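Local coordinates for glutamyl endopeptidase (Staphylococcus epidermidis, PDB 6PYM), which cleaves proteins preferentially after glutamate, and also after aspartate, as a secreted serine endopeptidase of the chymotrypsin-like S1B family, at residues G186-D189 and N190-N193. The protein carries 1 engineered substitution. Numbering follows the deposited sequence.
Sequences GGVD and NKYN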
ATOM      1  N   GLY A 186      -9.856  -3.850   1.059  1.00  8.01           N
ATOM      2  CA  GLY A 186     -11.154  -3.586   1.661  1.00  9.46           C
ATOM      3  C   GLY A 186     -11.537  -4.735   2.576  1.00  8.67           C
ATOM      4  O   GLY A 186     -10.682  -5.501   3.004  1.00 10.66           O
ATOM      5  N   GLY A 187     -12.828  -4.829   2.881  1.00  9.80           N
ATOM      6  CA  GLY A 187     -13.269  -5.924   3.728  1.00  9.30           C
ATOM      7  C   GLY A 187     -14.772  -6.104   3.704  1.00  8.59           C
ATOM      8  O   GLY A 187     -15.504  -5.414   2.986  1.00  9.68           O
ATOM      9  N   VAL A 188     -15.222  -7.052   4.518  1.00  9.46           N
ATOM     10  CA  VAL A 188     -16.628  -7.417   4.616  1.00  9.20           C
ATOM     11  C   VAL A 188     -17.044  -7.217   6.068  1.00  9.00           C
ATOM     12  O   VAL A 188     -16.446  -7.818   6.975  1.00  8.60           O
ATOM     13  CB  VAL A 188     -16.877  -8.864   4.159  1.00  9.79           C
ATOM     14  CG1 VAL A 188     -18.344  -9.221   4.324  1.00 11.76           C
ATOM     15  CG2 VAL A 188     -16.457  -9.044   2.708  1.00 11.91           C
ATOM     16  N   ASP A 189     -18.054  -6.366   6.283  1.00  8.71           N
ATOM     17  CA  ASP A 189     -18.450  -5.959   7.627  1.00  9.44           C
ATOM     18  C   ASP A 189     -18.606  -7.171   8.529  1.00  9.81           C
ATOM     19  O   ASP A 189     -19.229  -8.169   8.157  1.00 10.36           O
ATOM     20  CB  ASP A 189     -19.790  -5.221   7.577  1.00 11.22           C
ATOM     21  CG  ASP A 189     -19.691  -3.832   6.975  1.00 12.22           C
ATOM     22  OD1 ASP A 189     -18.589  -3.368   6.636  1.00 12.65           O
ATOM     23  OD2 ASP A 189     -20.762  -3.190   6.875  1.00 15.21           O
ATOM     24  N   ASN A 190     -18.036  -7.075   9.727  1.00  9.33           N
ATOM     25  CA  ASN A 190     -18.196  -8.050  10.799  1.00 11.27           C
ATOM     26  C   ASN A 190     -17.477  -9.357  10.531  1.00 11.31           C
ATOM     27  O   ASN A 190     -17.564 -10.271  11.367  1.00 13.66           O
ATOM     28  CB  ASN A 190     -19.664  -8.374  11.141  1.00 14.30           C
ATOM     29  CG  ASN A 190     -20.569  -7.175  11.044  1.00 15.79           C
ATOM     30  OD1 ASN A 190     -21.646  -7.243  10.449  1.00 18.66           O
ATOM     31  ND2 ASN A 190     -20.145  -6.072  11.627  1.00 14.35           N
ATOM     32  N   LYS A 191     -16.777  -9.497   9.405  1.00  9.75           N
ATOM     33  CA  LYS A 191     -16.217 -10.788   9.027  1.00 10.53           C
ATOM     34  C   LYS A 191     -14.699 -10.769   8.916  1.00 10.56           C
ATOM     35  O   LYS A 191     -14.032 -11.506   9.647  1.00 12.69           O
ATOM     36  CB  LYS A 191     -16.873 -11.301   7.737  1.00 10.96           C
ATOM     37  CG  LYS A 191     -18.359 -11.607   7.902  1.00 12.55           C
ATOM     38  CD  LYS A 191     -18.985 -12.108   6.604  1.00 14.87           C
ATOM     39  CE  LYS A 191     -20.476 -12.382   6.770  1.00 17.04           C
ATOM     40  NZ  LYS A 191     -21.089 -12.845   5.487  1.00 18.78           N
ATOM     41  N   TYR A 192     -14.128  -9.961   8.028  1.00  9.47           N
ATOM     42  CA  TYR A 192     -12.689  -9.974   7.790  1.00  9.21           C
ATOM     43  C   TYR A 192     -12.349  -8.780   6.914  1.00  8.40           C
ATOM     44  O   TYR A 192     -13.224  -8.164   6.299  1.00  9.16           O
ATOM     45  CB  TYR A 192     -12.221 -11.268   7.103  1.00 10.73           C
ATOM     46  CG  TYR A 192     -13.011 -11.602   5.867  1.00 11.38           C
ATOM     47  CD1 TYR A 192     -12.781 -10.945   4.660  1.00 12.15           C
ATOM     48  CD2 TYR A 192     -14.020 -12.554   5.912  1.00 12.27           C
ATOM     49  CE1 TYR A 192     -13.522 -11.240   3.537  1.00 13.99           C
ATOM     50  CE2 TYR A 192     -14.760 -12.862   4.793  1.00 14.95           C
ATOM     51  CZ  TYR A 192     -14.517 -12.197   3.612  1.00 13.79           C
ATOM     52  OH  TYR A 192     -15.269 -12.502   2.499  1.00 17.44           O
ATOM     53  N   ASN A 193     -11.057  -8.481   6.847  1.00  8.11           N
ATOM     54  CA  ASN A 193     -10.517  -7.590   5.836  1.00  7.91           C
ATOM     55  C   ASN A 193      -9.640  -8.380   4.873  1.00  8.07           C
ATOM     56  O   ASN A 193      -9.169  -9.473   5.193  1.00  8.52           O
ATOM     57  CB  ASN A 193      -9.783  -6.417   6.486  1.00  8.07           C
ATOM     58  CG  ASN A 193     -10.754  -5.421   7.075  1.00  7.79           C
ATOM     59  OD1 ASN A 193     -11.593  -4.872   6.354  1.00  8.51           O
ATOM     60  ND2 ASN A 193     -10.706  -5.234   8.387  1.00  8.16           N
TER
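Asn190 follows Asp189 round the tip of a beta hairpin, and its positive phi (71°) lets the two residues form the corner of a type II turn running from Val188 to Lys191. At Lys191 the backbone N closes that turn on Val188 O at 3.0 Å. The extended lysine chain then passes Val188 obliquely, its CD lying 3.7 Å from Val188 CG1, while NZ carries on away from the turn. Tyr192 N makes a second, weak hydrogen bond to the same carbonyl, Val188 O, at 3.3 Å. With Lys191 and Tyr192 both set against Val188, this is a classic beta bulge, and it leads from the turn into the antiparallel pairing of strands 180-188 and 192-197 in the C-terminal barrel. Val188 N returns a bond to Tyr192 O (2.9 Å). With CG between its backbone N and carbonyl carbon (chi1 51°), Tyr192 stands alongside Val188 on the same face of the hairpin. Val188 CB lies over the rim of one ring face, and CG2 comes within 3.8 Å of Tyr192 CE1; the ring also makes a cation-pi contact with Arg159. Asn193 turns to the other face, where OD1 sits 3.3 Å from Gly187 CA, an approach that Gly187 allows by having no side chain. Both ends of its amide are held: OD1 accepts from the amino group of Val1, tying the chain's first residue to the hairpin, and ND2 donates to Leu162 O. One residue before Gly187, Gly186 lies near His51 and Ala169, the latter an engineered replacement, both at predicted charge-relay positions.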